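Local coordinates for hypothetical protein, haloacid dehalogenase-like hydrolase (Bacillus subtilis, PDB 1NRW), which is a magnesium-dependent phosphatase of the HAD superfamily that dephosphorylates phosphorylated five- and six-carbon sugars and nucleoside monophosphates in vitro, at residues 10-13 and 14-18; 31-35 and 36-40; 65-68 and 69-73; 228-232 and 233-237. One frame throughout, in Å; residues are numbered along the deposited sequence.

Interaction 1 (10-13 and 14-18); sequences DLDG and TLLNS. With CA (calcium ion), chain D; PO4 (phosphate ion), chain B.
The flat peptide carbonyl of Leu-11 takes a backbone N-H on each face. Thr-14 N comes in 47° above the plane, at 3.3 Å from Leu-11 O. From the other face, Leu-16 N donates to Leu-11 O at 3.0 Å with a nearly straight bond of 172°. Asp-10 O accepts from Leu-15 N. This is the single wide turn of helix after strand 6-10, the squiggle of the HAD fold, with the DxDGT sequence of motif I. Thr-14 folds back on this turn, its CB 3.2 Å from Asp-10 O and its OG1 hydrogen-bonded to Asp-240. Leu-16 lies obliquely across Leu-11, its CD1 3.6 Å from Leu-11 CG. Asp-10 has CG anti to its own N (chi1 -176°), which turns the carboxylate toward both ions, OD2 to the calcium and OD1 to the phosphate. Asp-10 OD2 binds the calcium at 2.4 Å, and Asp-12 O at 2.5 Å. Asp-240, Ser-241, the phosphate and a water complete the site. Asp-10 OD1 also pairs with Lys-217. Asp-12 N donates to phosphate O4, while its carboxylate pairs with Arg-46. Asp-10 OD1 faces the phosphorus at 3.4 Å, consistent with Asp-10 as the nucleophile, and calcium probably takes the place of the magnesium cofactor.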
loop_
_atom_site.group_PDB
_atom_site.type_symbol
_atom_site.label_atom_id
_atom_site.label_comp_id
_atom_site.label_asym_id
_atom_site.label_seq_id
_atom_site.Cartn_x
_atom_site.Cartn_y
_atom_site.Cartn_z
ATOM N N ASP A 10 -3.048 7.057 -2.761
ATOM C CA ASP A 10 -2.005 6.122 -2.343
ATOM C C ASP A 10 -1.204 6.783 -1.216
ATOM O O ASP A 10 -1.134 8.011 -1.133
ATOM C CB ASP A 10 -1.116 5.798 -3.545
ATOM C CG ASP A 10 -0.063 4.757 -3.244
ATOM O OD1 ASP A 10 -0.166 4.018 -2.240
ATOM O OD2 ASP A 10 0.876 4.674 -4.052
ATOM N N LEU A 11 -0.609 5.974 -0.343
ATOM C CA LEU A 11 0.149 6.507 0.787
ATOM C C LEU A 11 1.607 6.790 0.424
ATOM O O LEU A 11 1.978 7.940 0.189
ATOM C CB LEU A 11 0.077 5.527 1.961
ATOM C CG LEU A 11 0.781 5.918 3.265
ATOM C CD1 LEU A 11 0.061 7.065 3.962
ATOM C CD2 LEU A 11 0.827 4.689 4.167
ATOM N N ASP A 12 2.433 5.749 0.368
ATOM C CA ASP A 12 3.849 5.923 0.024
ATOM C C ASP A 12 4.029 6.510 -1.377
ATOM O O ASP A 12 3.284 6.179 -2.286
ATOM C CB ASP A 12 4.572 4.576 0.098
ATOM C CG ASP A 12 4.684 4.060 1.514
ATOM O OD1 ASP A 12 5.624 4.472 2.218
ATOM O OD2 ASP A 12 3.823 3.260 1.929
ATOM N N GLY A 13 5.011 7.394 -1.537
ATOM C CA GLY A 13 5.293 7.984 -2.837
ATOM C C GLY A 13 4.205 8.852 -3.439
ATOM O O GLY A 13 4.350 9.356 -4.556
ATOM N N THR A 14 3.121 9.043 -2.696
ATOM C CA THR A 14 1.994 9.829 -3.184
ATOM C C THR A 14 1.600 10.857 -2.126
ATOM O O THR A 14 2.006 12.022 -2.221
ATOM C CB THR A 14 0.829 8.869 -3.538
ATOM O OG1 THR A 14 1.261 8.003 -4.597
ATOM C CG2 THR A 14 -0.417 9.626 -3.997
ATOM N N LEU A 15 0.830 10.447 -1.119
ATOM C CA LEU A 15 0.454 11.381 -0.059
ATOM C C LEU A 15 1.701 11.742 0.748
ATOM O O LEU A 15 1.880 12.890 1.168
ATOM C CB LEU A 15 -0.588 10.762 0.881
ATOM C CG LEU A 15 -1.057 11.673 2.026
ATOM C CD1 LEU A 15 -1.810 12.872 1.446
ATOM C CD2 LEU A 15 -1.955 10.889 2.981
ATOM N N LEU A 16 2.562 10.755 0.972
ATOM C CA LEU A 16 3.784 10.996 1.733
ATOM C C LEU A 16 4.910 11.505 0.848
ATOM O O LEU A 16 5.063 11.056 -0.291
ATOM C CB LEU A 16 4.243 9.705 2.412
ATOM C CG LEU A 16 3.236 9.076 3.385
ATOM C CD1 LEU A 16 3.793 7.767 3.911
ATOM C CD2 LEU A 16 2.944 10.029 4.537
ATOM N N ASN A 17 5.696 12.447 1.365
ATOM C CA ASN A 17 6.832 12.940 0.605
ATOM C C ASN A 17 8.003 11.988 0.850
ATOM O O ASN A 17 7.831 10.940 1.487
ATOM C CB ASN A 17 7.192 14.385 0.994
ATOM C CG ASN A 17 7.634 14.536 2.440
ATOM O OD1 ASN A 17 7.929 13.564 3.138
ATOM N ND2 ASN A 17 7.711 15.788 2.890
ATOM N N SER A 18 9.185 12.345 0.358
ATOM C CA SER A 18 10.358 11.486 0.494
ATOM C C SER A 18 10.887 11.342 1.922
ATOM O O SER A 18 11.802 10.552 2.177
ATOM C CB SER A 18 11.468 11.961 -0.452
ATOM O OG SER A 18 11.852 13.296 -0.176
HETATM CA CA CA D . 3.215 4.131 -3.745
HETATM P P PO4 B . 2.017 1.857 -0.775
HETATM O O1 PO4 B . 2.112 2.831 -1.879
HETATM O O2 PO4 B . 0.908 0.908 -1.051
HETATM O O3 PO4 B . 3.297 1.113 -0.669
HETATM O O4 PO4 B . 1.750 2.582 0.489
HETATM O O HOH W 1 7.049 8.568 0.020
HETATM O O HOH W 2 5.701 4.253 -3.723
#

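Interaction 2 (31-35 and 36-40); sequences RQAQR and DGIEV
Ala-33 and Gln-34 bind Ile-38 and Gly-37 in a Schellman motif that ends helix 24-35. Ile-38 N donates to Ala-33 O at 2.9 Å, and Gly-37 N donates to Gln-34 O at 3.0 Å. Gly-37 has a positive phi of 84°, which turns the chain out of the helix. A CB at these backbone angles would press on the carbonyl oxygen of Asp-36. Asp-36 N still makes a helical bond, to Gln-32 O.

On the outer side, Gln-32 links two charged neighbours. Its chain bends at chi2 (53°), and the amide thereby lies between Arg-35 and Asp-36. Gln-32 OE1 accepts from Arg-35 NH1 at 2.7 Å and lies in the guanidinium plane, at its edge. Gln-32 NE2 makes a weak bond to Asp-36 OD1 at 3.0 Å, with amide and carboxylate planes 59° apart. With an alanine here, the Arg-35 guanidinium would probably be set freer to turn, and Asp-36 OD1 would lose its amide mate.

On the inner side, Val-40 CG2 sits 3.8 Å from Ala-33 CB and 3.9 Å from Gln-34 CG. Gln-34 crosses Val-40 at about a right angle. Its NE2 reaches Lys-61 O and a water that also takes the N-H of Val-40.

The turn delivers the chain into strand 39-43, so that helix 24-35 is part of a beta-alpha-beta crossover from strand 6-10. Ile-38 packs on Ile-7 and Val-40 on Ile-9 of that strand. On its other edge, strand 39-43 pairs with strand 63-66.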
loop_
_atom_site.group_PDB
_atom_site.type_symbol
_atom_site.label_atom_id
_atom_site.label_comp_id
_atom_site.label_asym_id
_atom_site.label_seq_id
_atom_site.Cartn_x
_atom_site.Cartn_y
_atom_site.Cartn_z
ATOM N N ARG A 31 -8.232 18.000 4.127
ATOM C CA ARG A 31 -9.296 18.560 4.947
ATOM C C ARG A 31 -10.266 19.383 4.109
ATOM O O ARG A 31 -11.467 19.386 4.374
ATOM C CB ARG A 31 -8.706 19.415 6.068
ATOM C CG ARG A 31 -7.902 18.603 7.073
ATOM C CD ARG A 31 -7.316 19.474 8.168
ATOM N NE ARG A 31 -6.559 18.680 9.134
ATOM C CZ ARG A 31 -7.097 17.793 9.966
ATOM N NH1 ARG A 31 -8.409 17.575 9.964
ATOM N NH2 ARG A 31 -6.320 17.115 10.802
ATOM N N GLN A 32 -9.754 20.071 3.092
ATOM C CA GLN A 32 -10.623 20.880 2.236
ATOM C C GLN A 32 -11.555 19.972 1.446
ATOM O O GLN A 32 -12.734 20.279 1.264
ATOM C CB GLN A 32 -9.799 21.737 1.271
ATOM C CG GLN A 32 -10.651 22.626 0.360
ATOM C CD GLN A 32 -11.640 23.476 1.139
ATOM O OE1 GLN A 32 -11.271 24.135 2.112
ATOM N NE2 GLN A 32 -12.903 23.470 0.712
ATOM N N ALA A 33 -11.017 18.853 0.976
ATOM C CA ALA A 33 -11.802 17.891 0.221
ATOM C C ALA A 33 -12.924 17.348 1.100
ATOM O O ALA A 33 -14.061 17.217 0.655
ATOM C CB ALA A 33 -10.911 16.749 -0.267
ATOM N N GLN A 34 -12.608 17.040 2.354
ATOM C CA GLN A 34 -13.623 16.516 3.259
ATOM C C GLN A 34 -14.642 17.606 3.559
ATOM O O GLN A 34 -15.832 17.336 3.738
ATOM C CB GLN A 34 -12.970 16.002 4.546
ATOM C CG GLN A 34 -12.006 14.852 4.293
ATOM C CD GLN A 34 -11.405 14.290 5.564
ATOM O OE1 GLN A 34 -10.858 15.027 6.379
ATOM N NE2 GLN A 34 -11.502 12.977 5.735
ATOM N N ARG A 35 -14.160 18.843 3.583
ATOM C CA ARG A 35 -14.990 20.013 3.831
ATOM C C ARG A 35 -15.970 20.196 2.669
ATOM O O ARG A 35 -17.104 20.634 2.869
ATOM C CB ARG A 35 -14.085 21.238 3.971
ATOM C CG ARG A 35 -14.764 22.517 4.392
ATOM C CD ARG A 35 -13.707 23.566 4.702
ATOM N NE ARG A 35 -12.875 23.172 5.837
ATOM C CZ ARG A 35 -11.547 23.244 5.857
ATOM N NH1 ARG A 35 -10.887 23.693 4.798
ATOM N NH2 ARG A 35 -10.878 22.866 6.938
ATOM N N ASP A 36 -15.530 19.858 1.457
ATOM C CA ASP A 36 -16.380 19.970 0.271
ATOM C C ASP A 36 -17.356 18.802 0.175
ATOM O O ASP A 36 -18.123 18.708 -0.782
ATOM C CB ASP A 36 -15.548 19.996 -1.015
ATOM C CG ASP A 36 -14.819 21.306 -1.221
ATOM O OD1 ASP A 36 -15.311 22.346 -0.736
ATOM O OD2 ASP A 36 -13.760 21.295 -1.888
ATOM N N GLY A 37 -17.319 17.905 1.155
ATOM C CA GLY A 37 -18.216 16.760 1.135
ATOM C C GLY A 37 -17.714 15.586 0.310
ATOM O O GLY A 37 -18.481 14.678 -0.026
ATOM N N ILE A 38 -16.427 15.595 -0.021
ATOM C CA ILE A 38 -15.832 14.516 -0.801
ATOM C C ILE A 38 -15.330 13.420 0.136
ATOM O O ILE A 38 -14.692 13.705 1.148
ATOM C CB ILE A 38 -14.636 15.028 -1.651
ATOM C CG1 ILE A 38 -15.114 16.087 -2.647
ATOM C CG2 ILE A 38 -13.977 13.865 -2.386
ATOM C CD1 ILE A 38 -13.990 16.754 -3.429
ATOM N N GLU A 39 -15.629 12.169 -0.194
ATOM C CA GLU A 39 -15.171 11.052 0.619
ATOM C C GLU A 39 -13.710 10.805 0.252
ATOM O O GLU A 39 -13.392 10.540 -0.907
ATOM C CB GLU A 39 -15.990 9.794 0.325
ATOM C CG GLU A 39 -17.472 9.894 0.675
ATOM C CD GLU A 39 -17.734 9.955 2.170
ATOM O OE1 GLU A 39 -16.802 9.701 2.964
ATOM O OE2 GLU A 39 -18.885 10.246 2.557
ATOM N N VAL A 40 -12.824 10.902 1.236
ATOM C CA VAL A 40 -11.407 10.681 0.984
ATOM C C VAL A 40 -10.971 9.324 1.508
ATOM O O VAL A 40 -11.255 8.967 2.656
ATOM C CB VAL A 40 -10.537 11.776 1.636
ATOM C CG1 VAL A 40 -9.056 11.439 1.452
ATOM C CG2 VAL A 40 -10.853 13.132 1.001
HETATM O O HOH W 3 -12.908 10.893 4.236
#

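Interaction 3 (65-68 and 69-73); sequences ISAN and GAVIH
Ser-66 and Val-71 form the hydrogen-bonded pair of a tight antiparallel beta hairpin, strands 63-66 and 71-73. Ala-70 and Val-71 both face Ser-66, which makes a classic beta bulge. Ser-66 N donates to Val-71 O at 2.8 Å. In return, Ser-66 O accepts from Val-71 N and Gly-69 N, which approach from opposite faces of the carbonyl plane.

Side chains alternate between the two faces of the hairpin. Ile-65 and Ile-72 share one, a non-hydrogen-bonded pair with their CG1 atoms 4.3 Å apart. Both also touch Ala-220 of helix 217-227. The CG2 branch of Ile-65 is anti to the backbone N, which swings it along the turn to lie 3.5 Å from Gly-69 CA. Gly-69 has a phi of 94°, and a CB there would run into Asn-68 O.

Ser-66 and Val-71 share the other face. Val-71 has CG1 trans to its N (chi1 -178°), which leaves CG2 turned to Ala-67 CB at 4.2 Å. Ala-67 CB also meets Ala-70 CB at 3.9 Å. Tyr-173 of strand 172-178 packs on both alanines and on Val-71. At the bend, Asn-68 points away from the hairpin, touches Lys-217 of the phosphate site and bonds through ND2 to Ser-211.

With chi1 at 58°, Ser-66 OG tucks in over its own backbone, flanked by N and C. There it lies 3.4 Å from Val-71 CB. One water bridges the strands, 2.7 Å from Ser-66 OG and 2.9 Å from His-73 ND1, in the plane of the imidazole ring.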
loop_
_atom_site.group_PDB
_atom_site.type_symbol
_atom_site.label_atom_id
_atom_site.label_comp_id
_atom_site.label_asym_id
_atom_site.label_seq_id
_atom_site.Cartn_x
_atom_site.Cartn_y
_atom_site.Cartn_z
ATOM N N ILE A 65 -7.927 1.939 3.058
ATOM C CA ILE A 65 -7.869 0.651 2.382
ATOM C C ILE A 65 -6.436 0.205 2.665
ATOM O O ILE A 65 -5.481 0.910 2.319
ATOM C CB ILE A 65 -8.095 0.802 0.873
ATOM C CG1 ILE A 65 -9.560 1.176 0.616
ATOM C CG2 ILE A 65 -7.722 -0.493 0.152
ATOM C CD1 ILE A 65 -9.882 1.472 -0.833
ATOM N N SER A 66 -6.283 -0.935 3.326
ATOM C CA SER A 66 -4.953 -1.426 3.664
ATOM C C SER A 66 -4.718 -2.850 3.184
ATOM O O SER A 66 -5.618 -3.491 2.652
ATOM C CB SER A 66 -4.733 -1.334 5.182
ATOM O OG SER A 66 -5.712 -2.060 5.903
ATOM N N ALA A 67 -3.494 -3.334 3.363
ATOM C CA ALA A 67 -3.143 -4.684 2.949
ATOM C C ALA A 67 -3.485 -4.947 1.482
ATOM O O ALA A 67 -3.999 -6.011 1.123
ATOM C CB ALA A 67 -3.832 -5.699 3.851
ATOM N N ASN A 68 -3.194 -3.961 0.639
ATOM C CA ASN A 68 -3.416 -4.069 -0.795
ATOM C C ASN A 68 -4.877 -4.274 -1.188
ATOM O O ASN A 68 -5.168 -4.936 -2.184
ATOM C CB ASN A 68 -2.563 -5.212 -1.367
ATOM C CG ASN A 68 -2.490 -5.184 -2.881
ATOM O OD1 ASN A 68 -2.248 -4.134 -3.478
ATOM N ND2 ASN A 68 -2.680 -6.340 -3.512
ATOM N N GLY A 69 -5.793 -3.707 -0.412
ATOM C CA GLY A 69 -7.200 -3.842 -0.744
ATOM C C GLY A 69 -7.886 -5.002 -0.052
ATOM O O GLY A 69 -9.052 -5.296 -0.328
ATOM N N ALA A 70 -7.171 -5.670 0.844
ATOM C CA ALA A 70 -7.751 -6.789 1.580
ATOM C C ALA A 70 -8.552 -6.290 2.778
ATOM O O ALA A 70 -9.436 -6.989 3.277
ATOM C CB ALA A 70 -6.645 -7.735 2.062
ATOM N N VAL A 71 -8.244 -5.080 3.236
ATOM C CA VAL A 71 -8.916 -4.517 4.404
ATOM C C VAL A 71 -9.431 -3.093 4.203
ATOM O O VAL A 71 -8.763 -2.255 3.589
ATOM C CB VAL A 71 -7.960 -4.533 5.628
ATOM C CG1 VAL A 71 -8.666 -3.994 6.860
ATOM C CG2 VAL A 71 -7.458 -5.948 5.873
ATOM N N ILE A 72 -10.627 -2.822 4.724
ATOM C CA ILE A 72 -11.226 -1.493 4.620
ATOM C C ILE A 72 -11.774 -1.039 5.974
ATOM O O ILE A 72 -12.499 -1.786 6.638
ATOM C CB ILE A 72 -12.404 -1.458 3.616
ATOM C CG1 ILE A 72 -11.956 -1.957 2.242
ATOM C CG2 ILE A 72 -12.962 -0.043 3.533
ATOM C CD1 ILE A 72 -13.064 -1.943 1.195
ATOM N N HIS A 73 -11.417 0.182 6.374
ATOM C CA HIS A 73 -11.888 0.785 7.623
ATOM C C HIS A 73 -12.442 2.169 7.287
ATOM O O HIS A 73 -12.009 2.798 6.311
ATOM C CB HIS A 73 -10.748 0.974 8.640
ATOM C CG HIS A 73 -10.330 -0.275 9.351
ATOM N ND1 HIS A 73 -9.376 -1.137 8.853
ATOM C CD2 HIS A 73 -10.710 -0.787 10.547
ATOM C CE1 HIS A 73 -9.183 -2.121 9.713
ATOM N NE2 HIS A 73 -9.980 -1.932 10.750
HETATM O O HOH W 4 -7.834 -0.466 6.494
#

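Interaction 4 (228-232 and 233-237); sequences LNIPL and EETAA
Thr-235 folds its side chain back over the carbonyls of Pro-231 and Leu-232. Its CB stands 3.6 Å from Leu-232 O. From there the two branches part. OG1 sits between the backbone N and the carbonyl carbon (chi1 67°) and donates to Leu-232 O at 2.7 Å. It lies only 17° from that carbonyl plane. The same OG1 has a weak bond from Gly-252 N. The CG2 branch goes to the other side, 3.4 Å from Pro-231 O and 3.9 Å from Ile-230 CG2. Leu-232 O takes a second donor, Thr-235 N, well above its plane at 65°.

This is a short 3-10 turn at Leu-232 and Glu-233. It joins the loop after helix 217-227 to strand 235-239 of the central sheet. With a valine in place of Thr-235, Leu-232 O would probably lose its hydroxyl donor and Gly-252 N its weak partner.

Pro-231 O accepts from Glu-234 N at 2.8 Å. Glu-234 also runs alongside the proline ring, pointing the same way, with OE2 3.6 Å from Pro-231 CG. Its OE1 makes a salt bridge to Lys-5. Glu-233 bends at chi2, and its OE1 comes 3.5 Å from Pro-231 CB.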
loop_
_atom_site.group_PDB
_atom_site.type_symbol
_atom_site.label_atom_id
_atom_site.label_comp_id
_atom_site.label_asym_id
_atom_site.label_seq_id
_atom_site.Cartn_x
_atom_site.Cartn_y
_atom_site.Cartn_z
ATOM N N LEU A 228 -21.230 3.231 -0.861
ATOM C CA LEU A 228 -21.541 4.631 -0.617
ATOM C C LEU A 228 -22.469 5.195 -1.691
ATOM O O LEU A 228 -22.794 6.378 -1.672
ATOM C CB LEU A 228 -20.255 5.460 -0.564
ATOM C CG LEU A 228 -19.241 5.065 0.512
ATOM C CD1 LEU A 228 -18.061 6.028 0.464
ATOM C CD2 LEU A 228 -19.903 5.087 1.884
ATOM N N ASN A 229 -22.885 4.342 -2.621
ATOM C CA ASN A 229 -23.772 4.752 -3.706
ATOM C C ASN A 229 -23.144 5.845 -4.559
ATOM O O ASN A 229 -23.811 6.795 -4.970
ATOM C CB ASN A 229 -25.106 5.234 -3.138
ATOM C CG ASN A 229 -25.853 4.135 -2.413
ATOM O OD1 ASN A 229 -26.103 3.070 -2.977
ATOM N ND2 ASN A 229 -26.213 4.385 -1.159
ATOM N N ILE A 230 -21.849 5.704 -4.820
ATOM C CA ILE A 230 -21.120 6.672 -5.627
ATOM C C ILE A 230 -20.674 6.024 -6.932
ATOM O O ILE A 230 -19.938 5.039 -6.923
ATOM C CB ILE A 230 -19.872 7.196 -4.883
ATOM C CG1 ILE A 230 -20.296 7.899 -3.592
ATOM C CG2 ILE A 230 -19.091 8.147 -5.780
ATOM C CD1 ILE A 230 -19.138 8.345 -2.717
ATOM N N PRO A 231 -21.124 6.567 -8.076
ATOM C CA PRO A 231 -20.766 6.038 -9.398
ATOM C C PRO A 231 -19.255 6.131 -9.601
ATOM O O PRO A 231 -18.632 7.107 -9.184
ATOM C CB PRO A 231 -21.521 6.961 -10.358
ATOM C CG PRO A 231 -22.686 7.432 -9.546
ATOM C CD PRO A 231 -22.060 7.697 -8.200
ATOM N N LEU A 232 -18.664 5.126 -10.241
ATOM C CA LEU A 232 -17.225 5.151 -10.476
ATOM C C LEU A 232 -16.829 6.350 -11.330
ATOM O O LEU A 232 -15.702 6.833 -11.247
ATOM C CB LEU A 232 -16.766 3.854 -11.148
ATOM C CG LEU A 232 -16.766 2.622 -10.242
ATOM C CD1 LEU A 232 -16.345 1.399 -11.036
ATOM C CD2 LEU A 232 -15.813 2.857 -9.072
ATOM N N GLU A 233 -17.761 6.835 -12.148
ATOM C CA GLU A 233 -17.485 7.989 -13.001
ATOM C C GLU A 233 -17.217 9.220 -12.137
ATOM O O GLU A 233 -16.613 10.192 -12.590
ATOM C CB GLU A 233 -18.672 8.264 -13.936
ATOM C CG GLU A 233 -18.954 7.165 -14.958
ATOM C CD GLU A 233 -19.332 5.834 -14.323
ATOM O OE1 GLU A 233 -20.219 5.819 -13.441
ATOM O OE2 GLU A 233 -18.746 4.799 -14.713
ATOM N N GLU A 234 -17.670 9.169 -10.889
ATOM C CA GLU A 234 -17.479 10.274 -9.959
ATOM C C GLU A 234 -16.404 9.971 -8.909
ATOM O O GLU A 234 -16.454 10.479 -7.786
ATOM C CB GLU A 234 -18.804 10.610 -9.274
ATOM C CG GLU A 234 -19.799 11.304 -10.198
ATOM C CD GLU A 234 -21.207 11.316 -9.639
ATOM O OE1 GLU A 234 -21.388 11.728 -8.478
ATOM O OE2 GLU A 234 -22.137 10.915 -10.368
ATOM N N THR A 235 -15.441 9.140 -9.286
ATOM C CA THR A 235 -14.340 8.791 -8.394
ATOM C C THR A 235 -13.017 9.042 -9.107
ATOM O O THR A 235 -12.931 8.933 -10.334
ATOM C CB THR A 235 -14.376 7.301 -7.979
ATOM O OG1 THR A 235 -14.109 6.474 -9.121
ATOM C CG2 THR A 235 -15.730 6.939 -7.395
ATOM N N ALA A 236 -11.993 9.385 -8.332
ATOM C CA ALA A 236 -10.658 9.622 -8.871
ATOM C C ALA A 236 -9.681 8.867 -7.973
ATOM O O ALA A 236 -9.962 8.652 -6.793
ATOM C CB ALA A 236 -10.333 11.112 -8.860
ATOM N N ALA A 237 -8.551 8.452 -8.534
ATOM C CA ALA A 237 -7.529 7.734 -7.769
ATOM C C ALA A 237 -6.171 8.235 -8.232
ATOM O O ALA A 237 -5.957 8.465 -9.428
ATOM C CB ALA A 237 -7.643 6.235 -8.005
#

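All four interactions lie at the ends of strands of one sheet, with strands 63-66, 39-43, 6-10 and 235-239 side by side. Interactions 1 and 3 sit where 6-10 and 63-66 end, on the side of the metal and phosphate. Their centres are about 17 Å apart, and the side chain of Asn-68 is about 10 Å from the calcium. Interactions 2 and 4 lead the chain into 39-43 and 235-239, where these strands begin, away from the metal and phosphate. They touch: Glu-39 CG packs on Leu-228 CD1 at 3.9 Å. Their centres lie about 19 and 22 Å from that of interaction 1. Strand 235-239 leads to Asp-240 and Ser-241 of the metal site.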